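Local structure of group 3 allergen SMIPP-S Yv6023A04 (Sarcoptes scabiei type hominis, 3H7O) at residues V73-L78 against I92-R97. The protein is a scabies mite paralogue of trypsin-like serine proteases, with the peptidase S1 fold, that has probably lost proteolytic activity. The protein carries 3 engineered substitutions. Residues are numbered along the deposited sequence; the frame is centred on the assembly and turned at random.
Sequences VSHVYL and ILELSR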
loop_
_atom_site.group_PDB
_atom_site.type_symbol
_atom_site.label_atom_id
_atom_site.label_comp_id
_atom_site.label_asym_id
_atom_site.label_seq_id
_atom_site.Cartn_x
_atom_site.Cartn_y
_atom_site.Cartn_z
ATOM N N VAL A 73 -10.455 5.637 12.752
ATOM C CA VAL A 73 -9.790 6.586 11.865
ATOM C C VAL A 73 -10.465 7.956 12.016
ATOM O O VAL A 73 -11.675 8.084 11.824
ATOM C CB VAL A 73 -9.789 6.110 10.388
ATOM C CG1 VAL A 73 -9.132 7.153 9.487
ATOM C CG2 VAL A 73 -9.077 4.762 10.257
ATOM N N SER A 74 -9.670 8.971 12.357
ATOM C CA SER A 74 -10.183 10.314 12.634
ATOM C C SER A 74 -9.923 11.329 11.516
ATOM O O SER A 74 -10.665 12.301 11.378
ATOM C CB SER A 74 -9.605 10.840 13.951
ATOM O OG SER A 74 -8.186 10.848 13.910
ATOM N N HIS A 75 -8.869 11.113 10.733
ATOM C CA HIS A 75 -8.502 12.049 9.667
ATOM C C HIS A 75 -7.765 11.357 8.526
ATOM O O HIS A 75 -7.064 10.367 8.740
ATOM C CB HIS A 75 -7.642 13.191 10.223
ATOM C CG HIS A 75 -7.563 14.387 9.323
ATOM N ND1 HIS A 75 -8.517 15.383 9.324
ATOM C CD2 HIS A 75 -6.641 14.752 8.399
ATOM C CE1 HIS A 75 -8.189 16.307 8.437
ATOM N NE2 HIS A 75 -7.056 15.948 7.862
ATOM N N VAL A 76 -7.940 11.898 7.321
ATOM C CA VAL A 76 -7.239 11.449 6.124
ATOM C C VAL A 76 -6.393 12.617 5.615
ATOM O O VAL A 76 -6.928 13.686 5.303
ATOM C CB VAL A 76 -8.231 10.990 5.018
ATOM C CG1 VAL A 76 -7.489 10.619 3.737
ATOM C CG2 VAL A 76 -9.078 9.820 5.502
ATOM N N TYR A 77 -5.078 12.417 5.554
ATOM C CA TYR A 77 -4.163 13.449 5.059
ATOM C C TYR A 77 -3.754 13.154 3.628
ATOM O O TYR A 77 -3.240 12.073 3.337
ATOM C CB TYR A 77 -2.910 13.551 5.936
ATOM C CG TYR A 77 -3.160 14.069 7.333
ATOM C CD1 TYR A 77 -3.208 15.441 7.595
ATOM C CD2 TYR A 77 -3.340 13.187 8.397
ATOM C CE1 TYR A 77 -3.435 15.922 8.886
ATOM C CE2 TYR A 77 -3.570 13.655 9.687
ATOM C CZ TYR A 77 -3.616 15.020 9.925
ATOM O OH TYR A 77 -3.841 15.475 11.204
ATOM N N LEU A 78 -3.967 14.129 2.750
ATOM C CA LEU A 78 -3.603 14.017 1.339
ATOM C C LEU A 78 -2.518 15.035 0.981
ATOM O O LEU A 78 -2.357 16.052 1.664
ATOM C CB LEU A 78 -4.838 14.224 0.448
ATOM C CG LEU A 78 -6.077 13.350 0.696
ATOM C CD1 LEU A 78 -7.277 13.881 -0.078
ATOM C CD2 LEU A 78 -5.823 11.881 0.357
ATOM N N ILE A 92 -2.172 9.463 4.372
ATOM C CA ILE A 92 -1.931 9.049 5.747
ATOM C C ILE A 92 -3.253 9.028 6.504
ATOM O O ILE A 92 -4.007 10.004 6.484
ATOM C CB ILE A 92 -0.903 9.963 6.452
ATOM C CG1 ILE A 92 0.450 9.869 5.736
ATOM C CG2 ILE A 92 -0.748 9.562 7.928
ATOM C CD1 ILE A 92 1.453 10.946 6.130
ATOM N N LEU A 93 -3.538 7.897 7.141
ATOM C CA LEU A 93 -4.716 7.770 7.984
ATOM C C LEU A 93 -4.319 7.983 9.437
ATOM O O LEU A 93 -3.406 7.326 9.931
ATOM C CB LEU A 93 -5.367 6.392 7.799
ATOM C CG LEU A 93 -5.700 5.950 6.366
ATOM C CD1 LEU A 93 -6.309 4.558 6.361
ATOM C CD2 LEU A 93 -6.625 6.937 5.662
ATOM N N GLU A 94 -5.000 8.910 10.108
ATOM C CA GLU A 94 -4.768 9.162 11.533
ATOM C C GLU A 94 -5.786 8.432 12.401
ATOM O O GLU A 94 -6.971 8.379 12.067
ATOM C CB GLU A 94 -4.803 10.661 11.835
ATOM C CG GLU A 94 -4.559 11.001 13.304
ATOM C CD GLU A 94 -4.519 12.487 13.571
ATOM O OE1 GLU A 94 -4.726 13.279 12.628
ATOM O OE2 GLU A 94 -4.278 12.867 14.735
ATOM N N LEU A 95 -5.313 7.883 13.518
ATOM C CA LEU A 95 -6.163 7.172 14.465
ATOM C C LEU A 95 -6.381 7.959 15.753
ATOM O O LEU A 95 -5.465 8.619 16.250
ATOM C CB LEU A 95 -5.559 5.804 14.780
ATOM C CG LEU A 95 -5.473 4.864 13.583
ATOM C CD1 LEU A 95 -4.346 3.863 13.782
ATOM C CD2 LEU A 95 -6.819 4.173 13.340
ATOM N N SER A 96 -7.602 7.897 16.282
ATOM C CA SER A 96 -7.908 8.507 17.576
ATOM C C SER A 96 -7.663 7.521 18.718
ATOM O O SER A 96 -7.386 7.923 19.851
ATOM C CB SER A 96 -9.349 9.022 17.610
ATOM O OG SER A 96 -10.275 7.959 17.476
ATOM N N ARG A 97 -7.783 6.231 18.404
ATOM C CA ARG A 97 -7.448 5.139 19.309
ATOM C C ARG A 97 -6.308 4.376 18.636
ATOM O O ARG A 97 -6.442 3.958 17.482
ATOM C CB ARG A 97 -8.667 4.233 19.521
ATOM C CG ARG A 97 -8.519 3.142 20.582
ATOM C CD ARG A 97 -8.110 1.788 19.993
ATOM N NE ARG A 97 -8.159 0.752 21.021
ATOM C CZ ARG A 97 -7.137 0.415 21.802
ATOM N NH1 ARG A 97 -5.956 1.013 21.666
ATOM N NH2 ARG A 97 -7.295 -0.527 22.722
#
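Tyr77 and Glu94 meet with their flat groups turned nearly alike, the ring and carboxylate planes only 22° apart, and OE1 of Glu94 lies at the edge of the ring in its plane. One face of that ring is taken by His75: the imidazole turns its edge to the phenol, with CD2 over the ring centre, 3.2 Å above the plane, and Tyr77 CG in the plane of the imidazole. The two strands are antiparallel neighbours in the six-stranded barrel of a trypsin-like fold, here interrupted by a classic beta bulge: Ser74 and His75 both face Glu94. The evidence is a register shift of one between the Val73-Leu95 and His75-Glu94 pairs, together with the backbone bonds, since Ser74 N donates to Glu94 O, and Glu94 N to His75 O at 2.9 Å, almost straight at 176°. Beyond the bulge, Tyr77 and Ile92 form a regular hydrogen-bonded pair.

Tyr77 OH donates to Glu94 OE1 at 2.8 Å, on the syn side and 25° out of the carboxylate plane. Glu94 reaches this point because CG stands anti to the backbone N and the chain runs on extended. Lys228 makes a long, weak ion pair with the other carboxylate oxygen, OE2.

On the sheet face bearing Val73, Val76, Leu93 and Leu95, contact is apolar. Val76 and Leu93 lie side by side, Val76 CG2 3.8 Å from Leu93 CD2, with Val45 of helix 42-45 touching both. Ile92, on the Tyr77 face, packs against helix 218-225 through Ile221 and Ile224. At the bulge end, Val73 CG2 rests 3.9 Å from Leu95 CD2.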